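Pyridoxal kinase (Entamoeba histolytica, PDB 4S1I) probably phosphorylates pyridoxal with ATP to give pyridoxal 5'-phosphate, as expected of a metal-dependent kinase of the pyridoxine kinase family. Local coordinates at residues A[9-14]-A[35-40]; A[2-7]-A[29-34]; A[111-116]-A[144-149]; A[149-154]-A[166-171]. All coordinates share one frame; numbering follows the deposited sequence.

Contact 1. Residues A[9-14]-A[35-40]. With PLP (pyridoxal-5'-phosphate), chain C.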
loop_
_atom_site.group_PDB
_atom_site.type_symbol
_atom_site.label_atom_id
_atom_site.label_comp_id
_atom_site.label_asym_id
_atom_site.label_seq_id
_atom_site.Cartn_x
_atom_site.Cartn_y
_atom_site.Cartn_z
ATOM N N SER A 9 3.883 9.482 5.209
ATOM C CA SER A 9 3.458 8.967 6.488
ATOM C C SER A 9 4.013 7.562 6.705
ATOM O O SER A 9 4.721 7.041 5.841
ATOM C CB SER A 9 1.921 9.028 6.585
ATOM O OG SER A 9 1.511 8.846 7.959
ATOM N N SER A 10 3.608 6.958 7.797
ATOM C CA SER A 10 4.131 5.668 8.198
ATOM C C SER A 10 3.628 4.487 7.433
ATOM O O SER A 10 2.596 4.573 6.721
ATOM C CB SER A 10 3.823 5.509 9.665
ATOM O OG SER A 10 2.456 5.568 9.899
ATOM N N TYR A 11 4.358 3.371 7.490
ATOM C CA TYR A 11 3.942 2.124 6.863
ATOM C C TYR A 11 4.075 0.994 7.846
ATOM O O TYR A 11 5.135 0.876 8.542
ATOM C CB TYR A 11 4.816 1.879 5.625
ATOM C CG TYR A 11 4.473 0.541 4.941
ATOM C CD1 TYR A 11 3.439 0.487 4.030
ATOM C CD2 TYR A 11 5.012 -0.625 5.316
ATOM C CE1 TYR A 11 3.110 -0.681 3.418
ATOM C CE2 TYR A 11 4.717 -1.797 4.700
ATOM C CZ TYR A 11 3.721 -1.837 3.788
ATOM O OH TYR A 11 3.373 -3.031 3.213
ATOM N N VAL A 12 3.054 0.158 7.885
ATOM C CA VAL A 12 3.099 -1.099 8.659
ATOM C C VAL A 12 2.789 -2.261 7.707
ATOM O O VAL A 12 1.853 -2.164 6.859
ATOM C CB VAL A 12 2.111 -1.093 9.857
ATOM C CG1 VAL A 12 2.490 -0.050 10.846
ATOM C CG2 VAL A 12 0.656 -0.839 9.446
ATOM N N CYS A 13 3.448 -3.401 7.830
ATOM C CA CYS A 13 3.283 -4.552 6.993
ATOM C C CYS A 13 1.932 -5.213 7.186
ATOM O O CYS A 13 1.371 -5.769 6.230
ATOM C CB CYS A 13 4.405 -5.563 7.238
ATOM S SG CYS A 13 6.061 -4.910 6.769
ATOM N N SER A 14 1.508 -5.222 8.475
ATOM C CA SER A 14 0.217 -5.822 8.923
ATOM C C SER A 14 -0.513 -4.644 9.587
ATOM O O SER A 14 0.057 -3.924 10.359
ATOM C CB SER A 14 0.439 -6.945 9.945
ATOM O OG SER A 14 -0.844 -7.542 10.294
ATOM N N PHE A 35 3.007 7.480 -2.518
ATOM C CA PHE A 35 3.160 7.127 -1.097
ATOM C C PHE A 35 4.600 6.992 -0.662
ATOM O O PHE A 35 5.235 5.942 -0.895
ATOM C CB PHE A 35 2.398 5.828 -0.832
ATOM C CG PHE A 35 0.945 5.909 -1.146
ATOM C CD1 PHE A 35 0.030 6.328 -0.167
ATOM C CD2 PHE A 35 0.412 5.587 -2.414
ATOM C CE1 PHE A 35 -1.327 6.439 -0.505
ATOM C CE2 PHE A 35 -0.930 5.698 -2.711
ATOM C CZ PHE A 35 -1.774 6.087 -1.730
ATOM N N VAL A 36 5.104 8.039 -0.021
ATOM C CA VAL A 36 6.516 8.048 0.471
ATOM C C VAL A 36 6.410 7.637 1.958
ATOM O O VAL A 36 5.635 8.181 2.739
ATOM C CB VAL A 36 7.175 9.410 0.408
ATOM C CG1 VAL A 36 8.538 9.365 1.029
ATOM C CG2 VAL A 36 7.312 9.857 -1.038
ATOM N N LEU A 37 7.128 6.602 2.300
ATOM C CA LEU A 37 7.035 6.009 3.646
ATOM C C LEU A 37 8.003 6.613 4.641
ATOM O O LEU A 37 9.107 7.028 4.274
ATOM C CB LEU A 37 7.315 4.522 3.552
ATOM C CG LEU A 37 6.510 3.771 2.513
ATOM C CD1 LEU A 37 6.785 2.291 2.561
ATOM C CD2 LEU A 37 5.019 4.092 2.451
ATOM N N THR A 38 7.580 6.767 5.863
ATOM C CA THR A 38 8.456 7.306 6.934
ATOM C C THR A 38 8.939 6.234 7.886
ATOM O O THR A 38 9.823 6.469 8.718
ATOM C CB THR A 38 7.786 8.402 7.784
ATOM O OG1 THR A 38 6.649 7.822 8.428
ATOM C CG2 THR A 38 7.373 9.599 6.890
ATOM N N THR A 39 8.343 5.029 7.748
ATOM C CA THR A 39 8.709 3.862 8.503
ATOM C C THR A 39 8.471 2.626 7.685
ATOM O O THR A 39 7.739 2.654 6.705
ATOM C CB THR A 39 7.860 3.664 9.791
ATOM O OG1 THR A 39 6.529 3.266 9.438
ATOM C CG2 THR A 39 7.800 4.870 10.676
ATOM N N HIS A 40 9.141 1.547 8.086
ATOM C CA HIS A 40 8.841 0.217 7.536
ATOM C C HIS A 40 8.776 -0.714 8.718
ATOM O O HIS A 40 9.797 -1.308 9.124
ATOM C CB HIS A 40 9.796 -0.235 6.480
ATOM C CG HIS A 40 9.600 -1.605 5.902
ATOM N ND1 HIS A 40 10.662 -2.395 5.478
ATOM C CD2 HIS A 40 8.495 -2.347 5.708
ATOM C CE1 HIS A 40 10.185 -3.542 4.996
ATOM N NE2 HIS A 40 8.862 -3.519 5.101
HETATM N N1 PLP C . 2.015 3.339 15.044
HETATM C C2 PLP C . 2.213 3.919 13.855
HETATM C C2A PLP C . 3.377 3.527 13.046
HETATM C C3 PLP C . 1.344 4.922 13.338
HETATM O O3 PLP C . 1.535 5.497 12.211
HETATM C C4 PLP C . 0.212 5.335 14.125
HETATM C C4A PLP C . -0.667 6.343 13.617
HETATM O O4A PLP C . -1.755 6.580 13.983
HETATM C C5 PLP C . 0.118 4.634 15.330
HETATM C C6 PLP C . 1.041 3.669 15.719
HETATM C C5A PLP C . -0.920 4.823 16.312
HETATM O O4P PLP C . -0.956 3.535 16.846
HETATM P P PLP C . -1.208 3.250 18.404
HETATM O O1P PLP C . -2.148 4.250 18.941
HETATM O O2P PLP C . 0.074 3.289 19.164
HETATM O O3P PLP C . -1.851 1.939 18.293
#

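Contact 2. Residues A[2-7]-A[29-34]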
loop_
_atom_site.group_PDB
_atom_site.type_symbol
_atom_site.label_atom_id
_atom_site.label_comp_id
_atom_site.label_asym_id
_atom_site.label_seq_id
_atom_site.Cartn_x
_atom_site.Cartn_y
_atom_site.Cartn_z
ATOM N N THR A 2 -1.593 11.224 -14.248
ATOM C CA THR A 2 -0.429 11.577 -13.484
ATOM C C THR A 2 -0.739 11.602 -11.976
ATOM O O THR A 2 -1.831 11.563 -11.591
ATOM C CB THR A 2 0.169 12.886 -13.933
ATOM O OG1 THR A 2 -0.846 13.865 -13.937
ATOM C CG2 THR A 2 0.744 12.740 -15.355
ATOM N N ASN A 3 0.285 11.656 -11.164
ATOM C CA ASN A 3 0.091 11.660 -9.740
ATOM C C ASN A 3 -0.439 12.981 -9.295
ATOM O O ASN A 3 0.133 13.978 -9.610
ATOM C CB ASN A 3 1.406 11.407 -9.047
ATOM C CG ASN A 3 1.951 10.048 -9.315
ATOM O OD1 ASN A 3 1.257 9.073 -9.229
ATOM N ND2 ASN A 3 3.211 9.989 -9.631
ATOM N N LYS A 4 -1.513 12.973 -8.529
ATOM C CA LYS A 4 -2.137 14.210 -8.051
ATOM C C LYS A 4 -1.848 14.530 -6.607
ATOM O O LYS A 4 -1.965 15.661 -6.131
ATOM C CB LYS A 4 -3.640 14.063 -8.260
ATOM C CG LYS A 4 -4.579 15.062 -7.573
ATOM C CD LYS A 4 -6.052 14.816 -7.923
ATOM C CE LYS A 4 -6.379 15.337 -9.312
ATOM N NZ LYS A 4 -7.845 15.350 -9.479
ATOM N N VAL A 5 -1.589 13.458 -5.829
ATOM C CA VAL A 5 -1.338 13.522 -4.390
ATOM C C VAL A 5 0.012 12.955 -4.017
ATOM O O VAL A 5 0.452 11.963 -4.583
ATOM C CB VAL A 5 -2.381 12.656 -3.568
ATOM C CG1 VAL A 5 -2.123 12.828 -2.127
ATOM C CG2 VAL A 5 -3.745 13.061 -3.928
ATOM N N LEU A 6 0.749 13.649 -3.135
ATOM C CA LEU A 6 1.957 13.148 -2.482
ATOM C C LEU A 6 1.635 13.017 -1.011
ATOM O O LEU A 6 1.278 13.988 -0.382
ATOM C CB LEU A 6 3.160 14.077 -2.706
ATOM C CG LEU A 6 4.410 13.886 -1.856
ATOM C CD1 LEU A 6 5.001 12.551 -2.167
ATOM C CD2 LEU A 6 5.381 15.035 -2.063
ATOM N N THR A 7 1.779 11.793 -0.468
ATOM C CA THR A 7 1.440 11.551 0.948
ATOM C C THR A 7 2.630 10.904 1.669
ATOM O O THR A 7 3.143 9.903 1.192
ATOM C CB THR A 7 0.116 10.808 1.163
ATOM O OG1 THR A 7 -0.014 10.344 2.541
ATOM C CG2 THR A 7 -0.077 9.684 0.232
ATOM N N PHE A 29 -10.861 5.341 -3.908
ATOM C CA PHE A 29 -11.324 6.537 -4.600
ATOM C C PHE A 29 -10.695 6.802 -5.964
ATOM O O PHE A 29 -11.077 7.764 -6.629
ATOM C CB PHE A 29 -11.086 7.758 -3.719
ATOM C CG PHE A 29 -12.128 7.969 -2.647
ATOM C CD1 PHE A 29 -12.069 7.467 -1.448
ATOM C CD2 PHE A 29 -13.199 8.836 -2.937
ATOM C CE1 PHE A 29 -13.054 7.707 -0.473
ATOM C CE2 PHE A 29 -14.189 9.084 -1.954
ATOM C CZ PHE A 29 -14.112 8.498 -0.745
ATOM N N GLN A 30 -9.756 5.960 -6.374
ATOM C CA GLN A 30 -9.116 6.031 -7.661
ATOM C C GLN A 30 -8.378 7.366 -7.858
ATOM O O GLN A 30 -8.447 7.969 -8.973
ATOM C CB GLN A 30 -10.074 5.653 -8.810
ATOM C CG GLN A 30 -10.457 4.169 -8.703
ATOM C CD GLN A 30 -11.457 3.754 -9.716
ATOM O OE1 GLN A 30 -12.611 4.114 -9.602
ATOM N NE2 GLN A 30 -11.011 3.150 -10.808
ATOM N N ILE A 31 -7.747 7.840 -6.795
ATOM C CA ILE A 31 -6.954 9.073 -6.804
ATOM C C ILE A 31 -5.491 8.658 -6.880
ATOM O O ILE A 31 -4.950 8.019 -5.979
ATOM C CB ILE A 31 -7.230 9.916 -5.565
ATOM C CG1 ILE A 31 -8.704 10.375 -5.528
ATOM C CG2 ILE A 31 -6.284 11.103 -5.441
ATOM C CD1 ILE A 31 -9.142 10.917 -4.203
ATOM N N GLN A 32 -4.847 9.115 -7.923
ATOM C CA GLN A 32 -3.491 8.796 -8.180
ATOM C C GLN A 32 -2.565 9.491 -7.269
ATOM O O GLN A 32 -2.507 10.683 -7.202
ATOM C CB GLN A 32 -3.102 9.236 -9.545
ATOM C CG GLN A 32 -2.130 8.359 -10.077
ATOM C CD GLN A 32 -2.744 7.515 -11.110
ATOM O OE1 GLN A 32 -3.946 7.545 -11.311
ATOM N NE2 GLN A 32 -1.950 6.814 -11.793
ATOM N N SER A 33 -1.779 8.686 -6.606
ATOM C CA SER A 33 -1.016 9.169 -5.444
ATOM C C SER A 33 0.336 8.556 -5.315
ATOM O O SER A 33 0.523 7.406 -5.701
ATOM C CB SER A 33 -1.782 8.869 -4.141
ATOM O OG SER A 33 -3.080 9.398 -4.188
ATOM N N ILE A 34 1.292 9.348 -4.840
ATOM C CA ILE A 34 2.625 8.881 -4.433
ATOM C C ILE A 34 2.635 8.674 -2.954
ATOM O O ILE A 34 2.316 9.551 -2.177
ATOM C CB ILE A 34 3.655 9.998 -4.801
ATOM C CG1 ILE A 34 3.605 10.330 -6.232
ATOM C CG2 ILE A 34 5.061 9.554 -4.386
ATOM C CD1 ILE A 34 4.458 11.595 -6.616
HETATM O O HOH W 1 1.702 6.187 -8.741
#

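Contact 3. Residues A[111-116]-A[144-149]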
loop_
_atom_site.group_PDB
_atom_site.type_symbol
_atom_site.label_atom_id
_atom_site.label_comp_id
_atom_site.label_asym_id
_atom_site.label_seq_id
_atom_site.Cartn_x
_atom_site.Cartn_y
_atom_site.Cartn_z
ATOM N N ASP A 111 -1.741 16.236 8.893
ATOM C CA ASP A 111 -2.368 15.517 9.991
ATOM C C ASP A 111 -1.235 15.430 11.043
ATOM O O ASP A 111 -0.240 14.738 10.830
ATOM C CB ASP A 111 -2.863 14.119 9.592
ATOM C CG ASP A 111 -3.679 13.457 10.659
ATOM O OD1 ASP A 111 -3.818 14.008 11.772
ATOM O OD2 ASP A 111 -4.157 12.300 10.464
ATOM N N PRO A 112 -1.323 16.216 12.134
ATOM C CA PRO A 112 -0.145 16.399 13.013
ATOM C C PRO A 112 -0.129 15.292 14.034
ATOM O O PRO A 112 -0.493 15.535 15.194
ATOM C CB PRO A 112 -0.394 17.755 13.630
ATOM C CG PRO A 112 -1.882 17.786 13.738
ATOM C CD PRO A 112 -2.416 17.096 12.519
ATOM N N ILE A 113 0.236 14.084 13.570
ATOM C CA ILE A 113 0.123 12.905 14.335
ATOM C C ILE A 113 1.151 12.886 15.458
ATOM O O ILE A 113 2.383 12.792 15.187
ATOM C CB ILE A 113 0.312 11.672 13.457
ATOM C CG1 ILE A 113 -0.801 11.650 12.398
ATOM C CG2 ILE A 113 0.190 10.438 14.324
ATOM C CD1 ILE A 113 -0.739 10.461 11.424
ATOM N N LEU A 114 0.683 13.047 16.683
ATOM C CA LEU A 114 1.508 13.054 17.865
ATOM C C LEU A 114 1.067 12.176 18.990
ATOM O O LEU A 114 1.895 11.654 19.768
ATOM C CB LEU A 114 1.636 14.444 18.422
ATOM C CG LEU A 114 2.207 15.480 17.437
ATOM C CD1 LEU A 114 2.143 16.842 18.091
ATOM C CD2 LEU A 114 3.651 15.184 16.963
ATOM N N GLY A 115 -0.217 11.960 19.174
ATOM C CA GLY A 115 -0.696 11.334 20.377
ATOM C C GLY A 115 -2.181 11.319 20.423
ATOM O O GLY A 115 -2.845 11.840 19.555
ATOM N N ASP A 116 -2.741 10.660 21.409
ATOM C CA ASP A 116 -4.191 10.661 21.503
ATOM C C ASP A 116 -4.582 10.347 22.955
ATOM O O ASP A 116 -3.751 9.806 23.672
ATOM C CB ASP A 116 -4.738 9.562 20.586
ATOM C CG ASP A 116 -6.191 9.803 20.199
ATOM O OD1 ASP A 116 -6.882 10.638 20.871
ATOM O OD2 ASP A 116 -6.625 9.206 19.175
ATOM N N ALA A 144 -7.915 16.577 19.888
ATOM C CA ALA A 144 -7.778 17.534 20.965
ATOM C C ALA A 144 -6.429 17.464 21.666
ATOM O O ALA A 144 -5.916 18.474 22.131
ATOM C CB ALA A 144 -8.907 17.404 21.957
ATOM N N THR A 145 -5.890 16.249 21.836
ATOM C CA THR A 145 -4.642 16.057 22.497
ATOM C C THR A 145 -3.533 16.781 21.730
ATOM O O THR A 145 -2.682 17.507 22.316
ATOM C CB THR A 145 -4.365 14.509 22.649
ATOM O OG1 THR A 145 -5.322 13.920 23.524
ATOM C CG2 THR A 145 -2.959 14.245 23.191
ATOM N N GLU A 146 -3.544 16.580 20.446
ATOM C CA GLU A 146 -2.597 17.266 19.474
ATOM C C GLU A 146 -2.723 18.732 19.541
ATOM O O GLU A 146 -1.718 19.438 19.569
ATOM C CB GLU A 146 -2.701 16.715 18.048
ATOM C CG GLU A 146 -2.186 15.243 18.071
ATOM C CD GLU A 146 -2.724 14.309 17.025
ATOM O OE1 GLU A 146 -3.689 14.661 16.263
ATOM O OE2 GLU A 146 -2.186 13.196 16.899
ATOM N N LEU A 147 -3.955 19.216 19.529
ATOM C CA LEU A 147 -4.152 20.652 19.575
ATOM C C LEU A 147 -3.626 21.265 20.837
ATOM O O LEU A 147 -3.029 22.345 20.815
ATOM C CB LEU A 147 -5.665 21.006 19.452
ATOM C CG LEU A 147 -6.037 22.508 19.389
ATOM C CD1 LEU A 147 -5.379 23.149 18.155
ATOM C CD2 LEU A 147 -7.539 22.580 19.275
ATOM N N SER A 148 -3.855 20.576 21.969
ATOM C CA SER A 148 -3.333 21.054 23.231
ATOM C C SER A 148 -1.815 21.151 23.195
ATOM O O SER A 148 -1.228 22.106 23.687
ATOM C CB SER A 148 -3.788 20.055 24.340
ATOM O OG SER A 148 -3.264 20.451 25.550
ATOM N N PHE A 149 -1.172 20.111 22.681
ATOM C CA PHE A 149 0.271 20.124 22.636
ATOM C C PHE A 149 0.775 21.237 21.725
ATOM O O PHE A 149 1.694 22.024 22.117
ATOM C CB PHE A 149 0.898 18.851 22.174
ATOM C CG PHE A 149 2.377 19.053 21.967
ATOM C CD1 PHE A 149 3.272 19.107 23.089
ATOM C CD2 PHE A 149 2.883 19.364 20.706
ATOM C CE1 PHE A 149 4.603 19.368 22.905
ATOM C CE2 PHE A 149 4.252 19.622 20.540
ATOM C CZ PHE A 149 5.089 19.644 21.637
HETATM O O HOH W 2 -3.906 12.906 14.197
HETATM O O HOH W 3 -7.534 13.393 21.787
#

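Contact 4. Residues A[149-154]-A[166-171]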
loop_
_atom_site.group_PDB
_atom_site.type_symbol
_atom_site.label_atom_id
_atom_site.label_comp_id
_atom_site.label_asym_id
_atom_site.label_seq_id
_atom_site.Cartn_x
_atom_site.Cartn_y
_atom_site.Cartn_z
ATOM N N PHE A 149 -1.172 20.111 22.681
ATOM C CA PHE A 149 0.271 20.124 22.636
ATOM C C PHE A 149 0.775 21.237 21.725
ATOM O O PHE A 149 1.694 22.024 22.117
ATOM C CB PHE A 149 0.898 18.851 22.174
ATOM C CG PHE A 149 2.377 19.053 21.967
ATOM C CD1 PHE A 149 3.272 19.107 23.089
ATOM C CD2 PHE A 149 2.883 19.364 20.706
ATOM C CE1 PHE A 149 4.603 19.368 22.905
ATOM C CE2 PHE A 149 4.252 19.622 20.540
ATOM C CZ PHE A 149 5.089 19.644 21.637
ATOM N N LEU A 150 0.125 21.397 20.597
ATOM C CA LEU A 150 0.600 22.365 19.606
ATOM C C LEU A 150 0.527 23.820 20.090
ATOM O O LEU A 150 1.271 24.721 19.592
ATOM C CB LEU A 150 -0.153 22.219 18.304
ATOM C CG LEU A 150 0.147 20.989 17.492
ATOM C CD1 LEU A 150 -0.939 20.842 16.426
ATOM C CD2 LEU A 150 1.560 21.038 16.901
ATOM N N THR A 151 -0.419 24.079 20.977
ATOM C CA THR A 151 -0.683 25.443 21.441
ATOM C C THR A 151 -0.281 25.722 22.910
ATOM O O THR A 151 -0.311 26.875 23.379
ATOM C CB THR A 151 -2.193 25.762 21.317
ATOM O OG1 THR A 151 -2.944 24.841 22.150
ATOM C CG2 THR A 151 -2.658 25.717 19.919
ATOM N N GLY A 152 -0.006 24.665 23.677
ATOM C CA GLY A 152 0.155 24.785 25.101
ATOM C C GLY A 152 -1.061 25.114 25.947
ATOM O O GLY A 152 -0.929 25.514 27.080
ATOM N N LEU A 153 -2.252 24.969 25.351
ATOM C CA LEU A 153 -3.497 25.151 26.083
ATOM C C LEU A 153 -4.131 23.841 26.429
ATOM O O LEU A 153 -4.015 22.854 25.674
ATOM C CB LEU A 153 -4.520 25.935 25.226
ATOM C CG LEU A 153 -4.582 27.430 25.369
ATOM C CD1 LEU A 153 -3.201 28.112 25.393
ATOM C CD2 LEU A 153 -5.570 28.078 24.401
ATOM N N GLU A 154 -4.808 23.812 27.560
ATOM C CA GLU A 154 -5.736 22.741 27.863
ATOM C C GLU A 154 -6.884 22.765 26.812
ATOM O O GLU A 154 -7.343 23.838 26.463
ATOM C CB GLU A 154 -6.384 22.939 29.202
ATOM C CG GLU A 154 -5.458 22.642 30.380
ATOM C CD GLU A 154 -5.207 21.170 30.649
ATOM O OE1 GLU A 154 -5.747 20.285 29.944
ATOM O OE2 GLU A 154 -4.490 20.923 31.646
ATOM N N HIS A 166 -7.564 29.697 17.636
ATOM C CA HIS A 166 -7.280 31.102 17.348
ATOM C C HIS A 166 -5.774 31.343 17.340
ATOM O O HIS A 166 -5.240 32.034 16.439
ATOM C CB HIS A 166 -8.026 32.039 18.304
ATOM C CG HIS A 166 -7.792 33.499 18.012
ATOM N ND1 HIS A 166 -6.899 34.265 18.726
ATOM C CD2 HIS A 166 -8.272 34.304 17.031
ATOM C CE1 HIS A 166 -6.865 35.496 18.233
ATOM N NE2 HIS A 166 -7.678 35.540 17.194
ATOM N N ILE A 167 -5.063 30.776 18.309
ATOM C CA ILE A 167 -3.616 30.906 18.322
ATOM C C ILE A 167 -2.950 30.382 17.038
ATOM O O ILE A 167 -1.984 30.950 16.557
ATOM C CB ILE A 167 -2.994 30.095 19.504
ATOM C CG1 ILE A 167 -3.279 30.767 20.821
ATOM C CG2 ILE A 167 -1.474 29.865 19.378
ATOM C CD1 ILE A 167 -3.131 29.891 22.047
ATOM N N LEU A 168 -3.461 29.270 16.534
ATOM C CA LEU A 168 -2.882 28.752 15.326
ATOM C C LEU A 168 -3.296 29.507 14.070
ATOM O O LEU A 168 -2.469 29.646 13.153
ATOM C CB LEU A 168 -3.201 27.292 15.180
ATOM C CG LEU A 168 -2.562 26.428 16.311
ATOM C CD1 LEU A 168 -2.990 24.973 16.105
ATOM C CD2 LEU A 168 -1.040 26.560 16.380
ATOM N N HIS A 169 -4.539 29.970 14.016
ATOM C CA HIS A 169 -4.955 30.839 12.914
ATOM C C HIS A 169 -4.063 32.121 12.888
ATOM O O HIS A 169 -3.764 32.666 11.818
ATOM C CB HIS A 169 -6.427 31.256 13.022
ATOM C CG HIS A 169 -7.427 30.149 12.912
ATOM N ND1 HIS A 169 -7.376 29.209 11.921
ATOM C CD2 HIS A 169 -8.543 29.889 13.628
ATOM C CE1 HIS A 169 -8.431 28.428 12.017
ATOM N NE2 HIS A 169 -9.134 28.795 13.066
ATOM N N GLU A 170 -3.723 32.657 14.055
ATOM C CA GLU A 170 -2.836 33.845 14.112
ATOM C C GLU A 170 -1.427 33.572 13.547
ATOM O O GLU A 170 -0.706 34.495 13.147
ATOM C CB GLU A 170 -2.754 34.355 15.563
ATOM C CG GLU A 170 -4.003 35.085 16.045
ATOM C CD GLU A 170 -4.346 36.358 15.241
ATOM O OE1 GLU A 170 -3.644 37.390 15.365
ATOM O OE2 GLU A 170 -5.351 36.349 14.502
ATOM N N GLN A 171 -1.034 32.310 13.545
ATOM C CA GLN A 171 0.223 31.862 12.934
ATOM C C GLN A 171 0.057 31.708 11.413
ATOM O O GLN A 171 1.026 31.388 10.732
ATOM C CB GLN A 171 0.726 30.528 13.538
ATOM C CG GLN A 171 1.186 30.604 14.982
ATOM C CD GLN A 171 1.480 29.222 15.535
ATOM O OE1 GLN A 171 1.604 28.208 14.788
ATOM N NE2 GLN A 171 1.557 29.147 16.841
HETATM O O HOH W 4 2.529 26.494 18.074
#

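Contact 1. Residues A[9-14]-A[35-40]
Ser-9 and Leu-37 pair in parallel as a buried strand-to-strand contact at the carboxyl end of strand 5-9, where the chain leaves the central sheet and skirts strand 33-41. Two backbone bonds join the segments, Ser-9 N to Val-36 O (3.3 Å) and Thr-38 N to Ser-9 O (2.9 Å), and farther on Tyr-11 and Cys-13 make backbone bonds with Leu-41. A side chain adds a third link. With chi1 at 71°, Thr-39 tucks OG1 between its own N and carbonyl carbon, and from there the hydroxyl donates to Tyr-11 O over 2.9 Å. In this alpha/beta fold of the ribokinase clan the carboxyl ends of the parallel strands line the active site, and here Ser-10 OG gives a hydrogen bond to O3 of pyridoxal 5'-phosphate, modelled at 2.5 Å, so short that its exact length is doubtful; Thr-45 OG1 also bonds the ligand. Away from the ligand, Tyr-11 lies alongside Leu-37, whose CD1 comes within 3.7 Å of Tyr-11 CB. The His-40 ring runs beside that tyrosine, rim to rim with planes at 49°, while Cys-13 SG approaches the imidazole obliquely, 3.5 Å from His-40 NE2. Both polar ends cross to the other subunit: Tyr-11 OH bonds Phe-35 O of that chain, and His-40 NE2 bonds its Leu-37 N.

Contact 2. Residues A[2-7]-A[29-34]
Ile-34 lays its CG1-CD1 arm across the amide of Asn-3 at about a right angle, with CG1 3.4 Å from Asn-3 ND2. The carboxamide nitrogen has polar partners of its own, Leu-72 O and Ser-14 OG of the other subunit, while a water donates to Asn-3 OD1 at 3.0 Å. On the same side of the sheet Ile-34 CG2 meets Leu-6 CD1. The other face is made by Val-5 and Ser-33: Val-5 CG2 packs against Ile-31 CG2 at 3.5 Å. Because Ser-33 OG sits beside its own backbone N (chi1 -55°), it can donate back to Ile-31 O, and that same hydroxyl rests 3.4 Å from Val-5 CB. Beneath the side chains the two strands start with one carbonyl serving two amides. Gln-32 O accepts from Val-5 N in the carbonyl plane and from Lys-4 N (2.8 Å), which comes in from above that plane. Ordinary parallel pairing follows, Ile-34 N to Val-5 O and then Thr-7 N to Ile-34 O at 2.9 Å. The pair forms the two parallel strands of a beta-alpha-beta unit whose crossover is helix 18-28; Gln-30, with positive phi, closes that helix in a Schellman motif. Strand 78-81 flanks strand 5-9 on its other edge, and helix 216-230 packs over the face carrying Val-5, with Ile-31 reaching it too.

Contact 3. Residues A[111-116]-A[144-149]
Glu-146 carries this contact, reaching from the first turn of helix 144-151 into the bend of residues 112-115. Its chain leaves CB beside the backbone N (chi1 -67°) and then runs extended, which brings the carboxylate up against the backbone. There OE2 takes two amides: Leu-114 N, nearly straight at 2.9 Å and from above the carboxylate plane, and Gly-115 N, longer at 3.3 Å and on the anti lone pair. Two bonds to successive backbone nitrogens should restrict the rotation of the group. The other oxygen, OE1, shares a water with Asp-111: it donates to Glu-146 OE1 (2.7 Å) and to Asp-111 OD1 (2.7 Å). Leu-114 sets its CB beside Glu-146 CG and its CD1 3.7 Å from Phe-149 CD2, the two side chains crossing at about a right angle. Thr-145, the third main participant, sets CG2 against Gly-115 C (4.1 Å). Its OG1 bonds Gly-118 N and also shares a water with Asp-116 OD1 (3.0 Å). Asn-143 secures both parts, with ND2 to Gly-115 O and OD1 to Glu-146 N. Asp-111 and Thr-141 bind one magnesium, Asp-116 a second, and Asn-143 binds ADP; Glu-146 lies about 4 Å from a bound magnesium ion (side chain to ion). Asn-143 to Glu-146 thus fits the N-x-x-E motif that ribokinase-clan enzymes place at their metal and phosphate site.

Contact 4. Residues A[149-154]-A[166-171]
Thr-151 makes the close-fitting half of this contact, pressing CG2 into the branch point of Leu-168. The methyl lies 3.7 Å from Leu-168 CG, with both leucine methyls only slightly farther off, and the two side chains cross at about a right angle. The first torsion of Thr-151 explains this division of labour: at 61° it places OG1 between the backbone N and carbonyl carbon and leaves CG2 to face the opposing helix. The hydroxyl, turned back on its own chain, bonds Leu-147 O in the preceding helical turn and accepts from Leu-153 N (3.3 Å, 158° at the hydrogen), an ST turn. Gly-152, in the middle of that turn, has the positive phi by which the chain leaves helix 144-151. Packing is sparser toward solvent. Leu-153 and Ile-167, both partly exposed, reach for one another tip to tip, and Ile-167 CD1 stands 3.8 Å from Leu-153 CD1. No direct hydrogen bond spans the segments. At another margin a water joins them instead, donating to Leu-150 O (2.7 Å) and accepting from Gln-171 NE2 (3.1 Å). Inward, Leu-168 goes on to Ile-134, Ile-173 and Ile-176, reaching strand 175-183. The arrangement is two successive helices, 144-151 and 158-170, joined by a short connection and packed beside the central sheet, as helices are in the layered alpha/beta fold of the ribokinase clan.

In the fold
Contacts 1 and 2 hold the same two neighbouring strands, 5-9 and 33-41, at opposite ends of their shared pairing; both are buried, rest on backbone bonds and reach the other subunit. Contact 1 turns toward the bound pyridoxal 5'-phosphate, whereas contact 2 starts the strands farther from it. Contacts 3 and 4 share Phe-149 and helix 144-151, and no other subunit touches them. Contact 3 is buried and polar, joined by a carboxylate and waters near the magnesium; contact 4, partly buried, its centre about 17 Å from that of the chain, is mostly apolar. Contacts 1 and 3, centres about 20 Å apart, approach the active site from different parts of the fold.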